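PDB 2W5V: alkaline phosphatase from Antarctic bacterium, which probably hydrolyses phosphate monoesters at alkaline pH, working with bound zinc and magnesium ions and a phosphoserine intermediate. Local coordinates for residues A143-R148 / E152-D157; A100-A105 / T134-A139. The protein carries 1 engineered substitution. All coordinates share one frame; numbering follows the deposited sequence.

Both contacts lie on the same side of the chain's centre, with their own centres about 7 Å apart. Contact 2 is buried and close to the catalytic metals. Contact 1 is partly buried and lies farther from the centre of the chain. Each sets a loop against a helix: 143-148 against helix 151-158 in contact 1, and 100-105 against helix 136-139 in contact 2. The two loops are joined by a backbone hydrogen bond between A145 and I102, and H144 ND1 bonds to G103 O. The two helices meet where I154 touches A139. Contact 1 mixes small apolar contacts with carboxylates and water. Contact 2 is apolar between its segments, with a magnesium ion beside its helix.

Contact 1 of 2, residues A143-R148 / E152-D157; sequences AHALNR and EEIAMD
A143 and D157 bring the loop closest to the helix, with their CA atoms 5.4 Å apart. I154 fills the apolar part of the contact. Its CG1 meets A145 CB at 4.1 Å, and its CG2 rests on A143 CB. CD1 reaches further along the loop, to 3.9 Å from R148 O. An alanine in place of I154 would lose all three of these carbons and would probably open a gap beneath A143 and A145. The D157 carboxylate lies at the edge of this patch, with OD2 3.5 Å from A143 CB. The E153 chain is fully extended (chi1 178°, chi2 179°). This carries its carboxylate out over A145. There E153 OE2 accepts a 2.6 Å hydrogen bond from water 3, which in turn accepts one from L146 N. Water 1 lies between H144 O and D157 OD2, 2.5 Å from each. Both distances are short, and it has more acceptors nearby than protons, so its exact bonding is doubtful. The H144 ring bonds to G103 O and E116. The R148 guanidinium group binds D83 and the phosphoserine at position 84. H144, E153 and D157 are known to bind a magnesium ion in this protein, but none is modelled at this chain. H144 O, D157 OD2 and the nearby E153 OE2 would probably suit a cation; here water lies between loop and helix.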
loop_
_atom_site.group_PDB
_atom_site.type_symbol
_atom_site.label_atom_id
_atom_site.label_comp_id
_atom_site.label_asym_id
_atom_site.label_seq_id
_atom_site.Cartn_x
_atom_site.Cartn_y
_atom_site.Cartn_z
ATOM N N ALA B 143 24.576 -10.760 -12.898
ATOM C CA ALA B 143 25.823 -11.158 -12.251
ATOM C C ALA B 143 25.610 -12.061 -11.043
ATOM O O ALA B 143 24.502 -12.187 -10.532
ATOM C CB ALA B 143 26.630 -9.933 -11.846
ATOM N N HIS B 144 26.694 -12.683 -10.592
ATOM C CA HIS B 144 26.681 -13.465 -9.362
ATOM C C HIS B 144 27.911 -13.107 -8.544
ATOM O O HIS B 144 29.024 -13.477 -8.901
ATOM C CB HIS B 144 26.684 -14.959 -9.690
ATOM C CG HIS B 144 25.558 -15.378 -10.580
ATOM N ND1 HIS B 144 24.286 -15.626 -10.105
ATOM C CD2 HIS B 144 25.502 -15.583 -11.918
ATOM C CE1 HIS B 144 23.503 -15.975 -11.108
ATOM N NE2 HIS B 144 24.215 -15.954 -12.221
ATOM N N ALA B 145 27.711 -12.372 -7.455
ATOM C CA ALA B 145 28.820 -11.883 -6.649
ATOM C C ALA B 145 28.497 -12.012 -5.169
ATOM O O ALA B 145 27.350 -11.898 -4.770
ATOM C CB ALA B 145 29.147 -10.433 -7.002
ATOM N N LEU B 146 29.525 -12.247 -4.363
ATOM C CA LEU B 146 29.354 -12.457 -2.934
ATOM C C LEU B 146 28.936 -11.182 -2.242
ATOM O O LEU B 146 28.297 -11.217 -1.196
ATOM C CB LEU B 146 30.666 -12.938 -2.305
ATOM C CG LEU B 146 31.102 -14.333 -2.712
ATOM C CD1 LEU B 146 32.389 -14.693 -1.993
ATOM C CD2 LEU B 146 30.000 -15.301 -2.373
ATOM N N ASN B 147 29.330 -10.053 -2.810
ATOM C CA ASN B 147 29.039 -8.773 -2.192
ATOM C C ASN B 147 28.814 -7.683 -3.226
ATOM O O ASN B 147 29.576 -7.565 -4.184
ATOM C CB ASN B 147 30.163 -8.379 -1.237
ATOM C CG ASN B 147 29.784 -7.206 -0.359
ATOM O OD1 ASN B 147 29.614 -6.088 -0.840
ATOM N ND2 ASN B 147 29.640 -7.458 0.940
ATOM N N ARG B 148 27.762 -6.892 -3.023
ATOM C CA ARG B 148 27.364 -5.865 -3.982
ATOM C C ARG B 148 28.483 -4.841 -4.214
ATOM O O ARG B 148 28.481 -4.119 -5.212
ATOM C CB ARG B 148 26.133 -5.127 -3.448
ATOM C CG ARG B 148 26.417 -4.404 -2.137
ATOM C CD ARG B 148 25.211 -3.644 -1.627
ATOM N NE ARG B 148 24.828 -2.568 -2.534
ATOM C CZ ARG B 148 23.690 -1.888 -2.437
ATOM N NH1 ARG B 148 22.812 -2.182 -1.479
ATOM N NH2 ARG B 148 23.426 -0.925 -3.307
ATOM N N GLU B 152 33.625 -3.885 -9.843
ATOM C CA GLU B 152 34.489 -4.227 -10.975
ATOM C C GLU B 152 34.322 -5.700 -11.367
ATOM O O GLU B 152 34.371 -6.047 -12.545
ATOM C CB GLU B 152 35.946 -3.878 -10.684
ATOM C CG GLU B 152 36.165 -2.374 -10.574
ATOM C CD GLU B 152 37.624 -1.986 -10.411
ATOM O OE1 GLU B 152 38.502 -2.880 -10.475
ATOM O OE2 GLU B 152 37.883 -0.778 -10.223
ATOM N N GLU B 153 34.106 -6.563 -10.382
ATOM C CA GLU B 153 33.796 -7.966 -10.671
ATOM C C GLU B 153 32.463 -8.078 -11.406
ATOM O O GLU B 153 32.314 -8.861 -12.347
ATOM C CB GLU B 153 33.746 -8.780 -9.376
ATOM C CG GLU B 153 33.386 -10.254 -9.574
ATOM C CD GLU B 153 33.366 -11.043 -8.265
ATOM O OE1 GLU B 153 34.331 -10.925 -7.476
ATOM O OE2 GLU B 153 32.398 -11.799 -8.033
ATOM N N ILE B 154 31.481 -7.305 -10.955
ATOM C CA ILE B 154 30.167 -7.298 -11.578
ATOM C C ILE B 154 30.247 -6.847 -13.035
ATOM O O ILE B 154 29.613 -7.439 -13.913
ATOM C CB ILE B 154 29.182 -6.420 -10.773
ATOM C CG1 ILE B 154 28.756 -7.178 -9.514
ATOM C CG2 ILE B 154 27.965 -6.054 -11.619
ATOM C CD1 ILE B 154 28.126 -6.320 -8.445
ATOM N N ALA B 155 31.035 -5.810 -13.294
ATOM C CA ALA B 155 31.248 -5.358 -14.665
ATOM C C ALA B 155 31.825 -6.480 -15.533
ATOM O O ALA B 155 31.368 -6.712 -16.653
ATOM C CB ALA B 155 32.161 -4.148 -14.689
ATOM N N MET B 156 32.836 -7.172 -15.020
ATOM C CA MET B 156 33.393 -8.307 -15.746
ATOM C C MET B 156 32.340 -9.399 -15.969
ATOM O O MET B 156 32.338 -10.046 -17.016
ATOM C CB MET B 156 34.603 -8.892 -15.009
ATOM C CG MET B 156 35.260 -10.040 -15.754
ATOM S SD MET B 156 36.183 -9.459 -17.196
ATOM C CE MET B 156 37.455 -8.482 -16.398
ATOM N N ASP B 157 31.459 -9.610 -14.987
ATOM C CA ASP B 157 30.368 -10.581 -15.126
ATOM C C ASP B 157 29.445 -10.239 -16.300
ATOM O O ASP B 157 28.892 -11.133 -16.950
ATOM C CB ASP B 157 29.537 -10.667 -13.840
ATOM C CG ASP B 157 30.261 -11.390 -12.711
ATOM O OD1 ASP B 157 31.272 -12.085 -12.972
ATOM O OD2 ASP B 157 29.807 -11.267 -11.551
HETATM O O HOH W 1 31.024 -13.060 -10.314
HETATM O O HOH W 2 30.074 -15.020 -11.775
HETATM O O HOH W 3 32.044 -12.768 -5.696
#

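Contact 2 of 2, residues A100-A105 / T134-A139; sequences AAIGVA and TDATPA. Engineered in segment 134-139: D135 (natural residue His). With MG (magnesium ion), chain I.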
loop_
_atom_site.group_PDB
_atom_site.type_symbol
_atom_site.label_atom_id
_atom_site.label_comp_id
_atom_site.label_asym_id
_atom_site.label_seq_id
_atom_site.Cartn_x
_atom_site.Cartn_y
_atom_site.Cartn_z
ATOM N N ALA B 100 23.344 -7.590 0.730
ATOM C CA ALA B 100 24.585 -7.432 -0.034
ATOM C C ALA B 100 24.814 -8.539 -1.068
ATOM O O ALA B 100 25.660 -8.403 -1.947
ATOM C CB ALA B 100 25.808 -7.280 0.883
ATOM N N ALA B 101 24.063 -9.632 -0.976
ATOM C CA ALA B 101 24.221 -10.719 -1.947
ATOM C C ALA B 101 23.773 -10.289 -3.338
ATOM O O ALA B 101 22.767 -9.599 -3.479
ATOM C CB ALA B 101 23.440 -11.957 -1.502
ATOM N N ILE B 102 24.506 -10.713 -4.365
ATOM C CA ILE B 102 24.114 -10.445 -5.746
ATOM C C ILE B 102 23.968 -11.757 -6.499
ATOM O O ILE B 102 24.972 -12.366 -6.888
ATOM C CB ILE B 102 25.152 -9.562 -6.476
ATOM C CG1 ILE B 102 25.305 -8.217 -5.765
ATOM C CG2 ILE B 102 24.750 -9.351 -7.942
ATOM C CD1 ILE B 102 24.099 -7.290 -5.913
ATOM N N GLY B 103 22.726 -12.193 -6.692
ATOM C CA GLY B 103 22.450 -13.419 -7.424
ATOM C C GLY B 103 23.111 -14.648 -6.814
ATOM O O GLY B 103 23.447 -15.601 -7.526
ATOM N N VAL B 104 23.317 -14.624 -5.498
ATOM C CA VAL B 104 23.792 -15.807 -4.779
ATOM C C VAL B 104 22.872 -16.104 -3.588
ATOM O O VAL B 104 22.212 -15.205 -3.046
ATOM C CB VAL B 104 25.258 -15.672 -4.288
ATOM C CG1 VAL B 104 26.195 -15.496 -5.464
ATOM C CG2 VAL B 104 25.393 -14.513 -3.299
ATOM N N ALA B 105 22.825 -17.375 -3.209
ATOM C CA ALA B 105 21.995 -17.836 -2.106
ATOM C C ALA B 105 22.629 -17.520 -0.759
ATOM O O ALA B 105 23.741 -16.998 -0.688
ATOM C CB ALA B 105 21.731 -19.340 -2.232
ATOM N N THR B 134 26.211 -1.323 -12.788
ATOM C CA THR B 134 26.830 -2.303 -11.896
ATOM C C THR B 134 26.247 -2.196 -10.495
ATOM O O THR B 134 26.668 -2.923 -9.585
ATOM C CB THR B 134 28.347 -2.095 -11.779
ATOM O OG1 THR B 134 28.609 -0.796 -11.228
ATOM C CG2 THR B 134 29.018 -2.217 -13.146
ATOM N N ASP B 135 25.301 -1.274 -10.314
ATOM C CA ASP B 135 24.647 -1.102 -9.016
ATOM C C ASP B 135 23.811 -2.327 -8.663
ATOM O O ASP B 135 23.496 -3.146 -9.528
ATOM C CB ASP B 135 23.787 0.169 -8.982
ATOM C CG ASP B 135 23.471 0.621 -7.561
ATOM O OD1 ASP B 135 24.353 0.478 -6.687
ATOM O OD2 ASP B 135 22.343 1.112 -7.317
ATOM N N ALA B 136 23.449 -2.450 -7.389
ATOM C CA ALA B 136 22.873 -3.689 -6.874
ATOM C C ALA B 136 21.663 -4.199 -7.668
ATOM O O ALA B 136 21.559 -5.397 -7.937
ATOM C CB ALA B 136 22.512 -3.535 -5.386
ATOM N N THR B 137 20.747 -3.304 -8.033
ATOM C CA THR B 137 19.514 -3.734 -8.690
ATOM C C THR B 137 19.734 -4.356 -10.088
ATOM O O THR B 137 19.344 -5.509 -10.314
ATOM C CB THR B 137 18.460 -2.598 -8.748
ATOM O OG1 THR B 137 18.383 -1.966 -7.471
ATOM C CG2 THR B 137 17.089 -3.160 -9.101
ATOM N N PRO B 138 20.355 -3.604 -11.022
ATOM C CA PRO B 138 20.638 -4.192 -12.340
ATOM C C PRO B 138 21.544 -5.405 -12.185
ATOM O O PRO B 138 21.339 -6.408 -12.855
ATOM C CB PRO B 138 21.425 -3.094 -13.085
ATOM C CG PRO B 138 21.392 -1.903 -12.259
ATOM C CD PRO B 138 20.882 -2.237 -10.884
ATOM N N ALA B 139 22.536 -5.312 -11.307
ATOM C CA ALA B 139 23.547 -6.364 -11.193
ATOM C C ALA B 139 22.913 -7.709 -10.859
ATOM O O ALA B 139 23.323 -8.751 -11.376
ATOM C CB ALA B 139 24.574 -6.003 -10.139
HETATM MG MG MG I . 18.740 0.152 -7.015
HETATM O O HOH W 4 20.379 0.077 -8.611
HETATM O O HOH W 5 20.459 -0.197 -5.517
HETATM O O HOH W 6 18.938 2.301 -6.609
#
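I102 spans one turn of helix 136-139 with its two branches. Its CG2 lies over A139, 4.0 Å from A139 CB. Its CD1 lies over A136, 4.1 Å from A136 CB. CG2 stands anti to the backbone N and CG1 beside it (chi1 -60°), which spreads the branches to the two alanines. Each branch also touches a carbonyl oxygen of the helix: CG2 that of A139 and CD1 that of A136. The small alanine methyls let the isoleucine come close to the helix backbone. A85 and S140 also touch I102, and I154 of helix 151-158 touches A139. This is the tight, dry part of the contact.

A different setting is found on the magnesium side of the same helix. T137 OG1 binds the ion directly at 2.2 Å. Its chi1 of -46° sets the hydroxyl beside its own backbone N and facing the metal. Waters 4, 5 and 6 are further ligands, and D43 and E254 complete the site. D135 is an engineered residue that replaces the natural histidine. It stays outside the first shell, with OD2 3.7 Å from the ion. D135 OD2 instead accepts a 2.6 Å hydrogen bond from metal-bound water 4. Water 5 lies 2.9 Å from D135 OD2, but other acceptors compete for its protons, so that bond is less certain. D135 OD1 makes a weak, long ion pair with R148. D135 sits at the N-cap position, but its side chain makes no capping bond.

One short helix thus serves two chemistries. Its apolar face packs on I102 through alanine methyls and the adjoining backbone. Its polar face offers one direct ligand, T137, and D135 just before the helix holds metal-bound water in the second shell. In this variant the carboxylate probably adds negative charge that favours the hydrated magnesium ion.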